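Local coordinates for protein peptidase, M20/M25/M40 family (Staphylococcus aureus, PDB 4EWT) that probably hydrolyses amide bonds of N-acylated amino acids or related substrates, as a two-manganese amidohydrolase of the M20 peptidase family, at residues V62-R76 against K123-Q135. Numbering follows the deposited sequence. Where two conformers were deposited one is given.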
loop_
_atom_site.group_PDB
_atom_site.type_symbol
_atom_site.label_atom_id
_atom_site.label_comp_id
_atom_site.label_asym_id
_atom_site.label_seq_id
_atom_site.Cartn_x
_atom_site.Cartn_y
_atom_site.Cartn_z
ATOM N N VAL A 62 50.611 -14.426 -14.060
ATOM C CA VAL A 62 51.996 -14.854 -13.837
ATOM C C VAL A 62 52.062 -16.341 -13.483
ATOM O O VAL A 62 51.440 -16.797 -12.517
ATOM C CB VAL A 62 52.813 -13.911 -12.878
ATOM C CG1 VAL A 62 52.092 -12.596 -12.660
ATOM C CG2 VAL A 62 53.145 -14.571 -11.551
ATOM N N THR A 63 52.780 -17.092 -14.315
ATOM C CA THR A 63 52.900 -18.539 -14.171
ATOM C C THR A 63 54.203 -18.920 -13.460
ATOM O O THR A 63 55.290 -18.479 -13.838
ATOM C CB THR A 63 52.786 -19.256 -15.541
ATOM O OG1 THR A 63 51.516 -18.955 -16.135
ATOM C CG2 THR A 63 52.889 -20.768 -15.389
ATOM N N ILE A 64 54.061 -19.720 -12.407
ATOM C CA ILE A 64 55.191 -20.270 -11.678
ATOM C C ILE A 64 55.183 -21.777 -11.926
ATOM O O ILE A 64 54.480 -22.529 -11.236
ATOM C CB ILE A 64 55.092 -19.993 -10.156
ATOM C CG1 ILE A 64 54.722 -18.529 -9.876
ATOM C CG2 ILE A 64 56.396 -20.379 -9.456
ATOM C CD1 ILE A 64 54.318 -18.261 -8.433
ATOM N N ASP A 65 55.947 -22.209 -12.927
ATOM C CA ASP A 65 56.027 -23.625 -13.275
ATOM C C ASP A 65 57.189 -24.253 -12.521
ATOM O O ASP A 65 58.326 -23.788 -12.620
ATOM C CB ASP A 65 56.200 -23.800 -14.791
ATOM C CG ASP A 65 56.010 -25.252 -15.259
ATOM O OD1 ASP A 65 56.017 -26.185 -14.421
ATOM O OD2 ASP A 65 55.859 -25.463 -16.483
ATOM N N SER A 66 56.899 -25.310 -11.766
ATOM C CA SER A 66 57.924 -26.008 -10.993
ATOM C C SER A 66 58.917 -26.747 -11.899
ATOM O O SER A 66 60.007 -27.112 -11.464
ATOM C CB SER A 66 57.276 -26.998 -10.029
ATOM O OG SER A 66 56.798 -28.129 -10.732
ATOM N N GLY A 67 58.518 -26.963 -13.152
ATOM C CA GLY A 67 59.313 -27.718 -14.116
ATOM C C GLY A 67 58.873 -29.170 -14.178
ATOM O O GLY A 67 59.292 -29.918 -15.064
ATOM N N LYS A 68 58.019 -29.559 -13.232
ATOM C CA LYS A 68 57.592 -30.950 -13.077
ATOM C C LYS A 68 56.083 -31.076 -13.315
ATOM O O LYS A 68 55.346 -30.104 -13.109
ATOM C CB LYS A 68 57.980 -31.470 -11.684
ATOM C CG LYS A 68 59.499 -31.534 -11.434
ATOM C CD LYS A 68 59.854 -31.399 -9.948
ATOM C CE LYS A 68 59.704 -29.955 -9.458
ATOM N NZ LYS A 68 59.866 -29.821 -7.978
ATOM N N PRO A 69 55.619 -32.263 -13.760
ATOM C CA PRO A 69 54.200 -32.445 -14.066
ATOM C C PRO A 69 53.333 -32.437 -12.810
ATOM O O PRO A 69 53.767 -32.902 -11.752
ATOM C CB PRO A 69 54.154 -33.831 -14.732
ATOM C CG PRO A 69 55.579 -34.144 -15.095
ATOM C CD PRO A 69 56.394 -33.484 -14.049
ATOM N N GLY A 70 52.119 -31.904 -12.931
ATOM C CA GLY A 70 51.203 -31.839 -11.804
ATOM C C GLY A 70 50.010 -30.927 -12.005
ATOM O O GLY A 70 49.797 -30.359 -13.083
ATOM N N LYS A 71 49.272 -30.759 -10.937
ATOM C CA LYS A 71 48.103 -29.895 -10.870
ATOM C C LYS A 71 48.399 -28.442 -11.141
ATOM O O LYS A 71 49.537 -28.030 -11.122
ATOM C CB LYS A 71 47.560 -29.985 -9.469
ATOM C CG LYS A 71 46.921 -31.266 -9.188
ATOM C CD LYS A 71 46.951 -31.603 -7.765
ATOM C CE LYS A 71 45.945 -32.689 -7.466
ATOM N NZ LYS A 71 45.606 -32.724 -6.033
ATOM N N THR A 72 47.362 -27.655 -11.353
ATOM C CA THR A 72 47.539 -26.223 -11.489
ATOM C C THR A 72 46.551 -25.516 -10.578
ATOM O O THR A 72 45.334 -25.684 -10.707
ATOM C CB THR A 72 47.330 -25.764 -12.943
ATOM O OG1 THR A 72 48.243 -26.460 -13.801
ATOM C CG2 THR A 72 47.561 -24.267 -13.073
ATOM N N LEU A 73 47.096 -24.744 -9.644
ATOM C CA LEU A 73 46.303 -23.993 -8.702
ATOM C C LEU A 73 46.433 -22.517 -9.019
ATOM O O LEU A 73 47.547 -21.988 -9.097
ATOM C CB LEU A 73 46.781 -24.250 -7.274
ATOM C CG LEU A 73 46.135 -23.404 -6.176
ATOM C CD1 LEU A 73 44.637 -23.710 -6.049
ATOM C CD2 LEU A 73 46.843 -23.622 -4.852
ATOM N N ALA A 74 45.290 -21.862 -9.204
ATOM C CA ALA A 74 45.282 -20.427 -9.408
ATOM C C ALA A 74 45.022 -19.727 -8.087
ATOM O O ALA A 74 44.176 -20.155 -7.296
ATOM C CB ALA A 74 44.256 -20.029 -10.446
ATOM N N ILE A 75 45.774 -18.662 -7.843
ATOM C CA ILE A 75 45.562 -17.820 -6.668
ATOM C C ILE A 75 45.320 -16.384 -7.134
ATOM O O ILE A 75 46.013 -15.884 -8.012
ATOM C CB ILE A 75 46.726 -17.944 -5.646
ATOM C CG1 ILE A 75 48.073 -17.624 -6.297
ATOM C CG2 ILE A 75 46.752 -19.367 -5.060
ATOM C CD1 ILE A 75 49.241 -17.656 -5.334
ATOM N N ARG A 76 44.309 -15.738 -6.567
ATOM C CA ARG A 76 43.781 -14.512 -7.154
ATOM C C ARG A 76 43.893 -13.302 -6.220
ATOM O O ARG A 76 43.569 -13.389 -5.037
ATOM C CB ARG A 76 42.332 -14.754 -7.595
ATOM C CG ARG A 76 41.642 -13.583 -8.251
ATOM C CD ARG A 76 40.976 -12.673 -7.230
ATOM N NE ARG A 76 39.891 -11.943 -7.864
ATOM C CZ ARG A 76 38.878 -11.366 -7.224
ATOM N NH1 ARG A 76 38.792 -11.396 -5.891
ATOM N NH2 ARG A 76 37.948 -10.762 -7.937
ATOM N N LYS A 123 60.606 -23.690 -6.229
ATOM C CA LYS A 123 60.157 -24.642 -7.244
ATOM C C LYS A 123 60.575 -26.075 -6.912
ATOM O O LYS A 123 59.959 -27.028 -7.400
ATOM C CB LYS A 123 60.648 -24.241 -8.636
ATOM C CG LYS A 123 60.043 -22.946 -9.153
ATOM C CD LYS A 123 60.553 -22.628 -10.544
ATOM C CE LYS A 123 59.906 -21.370 -11.101
ATOM N NZ LYS A 123 60.318 -21.155 -12.518
ATOM N N ASP A 124 61.535 -26.219 -6.017
ATOM C CA ASP A 124 62.088 -27.513 -5.598
ATOM C C ASP A 124 61.166 -28.095 -4.511
ATOM O O ASP A 124 61.426 -29.157 -4.021
ATOM C CB ASP A 124 63.489 -27.385 -4.979
ATOM C CG ASP A 124 64.569 -27.080 -6.008
ATOM O OD1 ASP A 124 64.279 -27.126 -7.219
ATOM O OD2 ASP A 124 65.715 -26.797 -5.598
ATOM N N SER A 125 60.131 -27.377 -4.138
ATOM C CA SER A 125 59.212 -27.824 -3.081
ATOM C C SER A 125 57.780 -28.147 -3.526
ATOM O O SER A 125 56.926 -28.458 -2.688
ATOM C CB SER A 125 59.179 -26.806 -1.934
ATOM O OG SER A 125 60.459 -26.679 -1.343
ATOM N N PHE A 126 57.506 -28.064 -4.827
ATOM C CA PHE A 126 56.198 -28.468 -5.350
ATOM C C PHE A 126 56.278 -28.974 -6.783
ATOM O O PHE A 126 57.344 -28.941 -7.404
ATOM C CB PHE A 126 55.137 -27.354 -5.199
ATOM C CG PHE A 126 55.445 -26.088 -5.963
ATOM C CD1 PHE A 126 54.921 -25.884 -7.237
ATOM C CD2 PHE A 126 56.238 -25.087 -5.394
ATOM C CE1 PHE A 126 55.193 -24.713 -7.944
ATOM C CE2 PHE A 126 56.517 -23.905 -6.089
ATOM C CZ PHE A 126 55.998 -23.718 -7.364
ATOM N N THR A 127 55.142 -29.453 -7.286
ATOM C CA THR A 127 55.010 -29.916 -8.666
ATOM C C THR A 127 53.859 -29.176 -9.343
ATOM O O THR A 127 53.064 -28.516 -8.680
ATOM C CB THR A 127 54.741 -31.427 -8.739
ATOM O OG1 THR A 127 53.491 -31.713 -8.100
ATOM C CG2 THR A 127 55.861 -32.215 -8.057
ATOM N N GLY A 128 53.772 -29.301 -10.664
ATOM C CA GLY A 128 52.756 -28.593 -11.434
ATOM C C GLY A 128 53.028 -27.102 -11.466
ATOM O O GLY A 128 54.180 -26.680 -11.540
ATOM N N LYS A 129 51.962 -26.310 -11.393
ATOM C CA LYS A 129 52.061 -24.873 -11.578
ATOM C C LYS A 129 51.198 -24.088 -10.602
ATOM O O LYS A 129 50.129 -24.542 -10.174
ATOM C CB LYS A 129 51.619 -24.479 -12.992
ATOM C CG LYS A 129 52.444 -25.020 -14.141
ATOM C CD LYS A 129 51.772 -24.648 -15.455
ATOM C CE LYS A 129 52.142 -25.603 -16.572
ATOM N NZ LYS A 129 51.079 -25.582 -17.621
ATOM N N VAL A 130 51.671 -22.892 -10.274
ATOM C CA VAL A 130 50.845 -21.873 -9.660
ATOM C C VAL A 130 50.534 -20.859 -10.749
ATOM O O VAL A 130 51.427 -20.430 -11.487
ATOM C CB VAL A 130 51.566 -21.144 -8.510
ATOM C CG1 VAL A 130 50.625 -20.154 -7.836
ATOM C CG2 VAL A 130 52.099 -22.127 -7.493
ATOM N N VAL A 131 49.265 -20.497 -10.859
ATOM C CA VAL A 131 48.849 -19.396 -11.707
ATOM C C VAL A 131 48.407 -18.260 -10.786
ATOM O O VAL A 131 47.359 -18.332 -10.160
ATOM C CB VAL A 131 47.697 -19.806 -12.677
ATOM C CG1 VAL A 131 47.172 -18.603 -13.442
ATOM C CG2 VAL A 131 48.182 -20.872 -13.654
ATOM N N VAL A 132 49.220 -17.220 -10.700
ATOM C CA VAL A 132 48.850 -16.044 -9.947
ATOM C C VAL A 132 48.047 -15.131 -10.861
ATOM O O VAL A 132 48.498 -14.798 -11.961
ATOM C CB VAL A 132 50.086 -15.315 -9.406
ATOM C CG1 VAL A 132 49.671 -14.093 -8.615
ATOM C CG2 VAL A 132 50.908 -16.264 -8.553
ATOM N N ILE A 133 46.852 -14.756 -10.406
ATOM C CA ILE A 133 45.959 -13.888 -11.155
ATOM C C ILE A 133 45.906 -12.514 -10.491
ATOM O O ILE A 133 45.381 -12.371 -9.386
ATOM C CB ILE A 133 44.523 -14.493 -11.237
ATOM C CG1 ILE A 133 44.539 -15.833 -11.980
ATOM C CG2 ILE A 133 43.545 -13.523 -11.914
ATOM C CD1 ILE A 133 43.231 -16.620 -11.871
ATOM N N HIS A 134 46.465 -11.510 -11.162
ATOM C CA HIS A 134 46.325 -10.128 -10.729
ATOM C C HIS A 134 45.207 -9.489 -11.552
ATOM O O HIS A 134 45.373 -9.236 -12.749
ATOM C CB HIS A 134 47.651 -9.364 -10.885
ATOM C CG HIS A 134 48.684 -9.729 -9.864
ATOM N ND1 HIS A 134 49.791 -10.494 -10.166
ATOM C CD2 HIS A 134 48.785 -9.425 -8.548
ATOM C CE1 HIS A 134 50.532 -10.639 -9.081
ATOM N NE2 HIS A 134 49.939 -10.008 -8.083
ATOM N N GLN A 135 44.066 -9.252 -10.904
ATOM C CA GLN A 135 42.829 -8.879 -11.592
ATOM C C GLN A 135 42.458 -7.406 -11.425
ATOM O O GLN A 135 42.403 -6.903 -10.305
ATOM C CB GLN A 135 41.672 -9.761 -11.102
ATOM C CG GLN A 135 40.383 -9.642 -11.913
ATOM C CD GLN A 135 39.161 -10.030 -11.113
ATOM O OE1 GLN A 135 38.998 -11.186 -10.713
ATOM N NE2 GLN A 135 38.291 -9.060 -10.865
#
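With CG anti to the backbone N (chi1 -179°) and the chain bent at chi2 (-88°), R76 carries its guanidinium to Q135, whose extended chain brings OE1 to meet it. The guanidinium takes OE1 of Q135 side-on, R76 NE at 3.1 Å and R76 NH2 at 3.0 Å; the oxygen lies in the guanidinium plane, yet both donors come from above one face of the amide. From this pair the strands run back through the mixed sheet, 129-135 lying between 62-65 (antiparallel) and 72-76 (parallel). I64 N meets V130 O at 2.9 Å in a nearly straight bond; on the other side V131 N gives to L73 O and I75 N to V131 O, in the parallel ladder. On one face, I64 CD1 packs on V130 and V132, and I75 CD1 reaches V130 CG1 (3.8 Å); M112 of helix 105-120 and V384 of helix 372-386 cover parts of this layer. On the other face, T72 CG2 presses tightly on V131 CG2. In the connection between the two outer strands K68, bent at chi3, delivers NZ to K123 O (2.9 Å) and F126 O (2.7 Å). D65 OD1 accepts from G67 N (an Asx turn) and S66 OG from K68 N (an ST turn); G128 O receives both S66 N and S66 OG, joining the turn to the other segment. R76, about 6 Å from a manganese ion, also pairs with D334 and E333, and Y338 bonds Q135 OE1. This network probably holds the guanidinium's orientation beside the metal site.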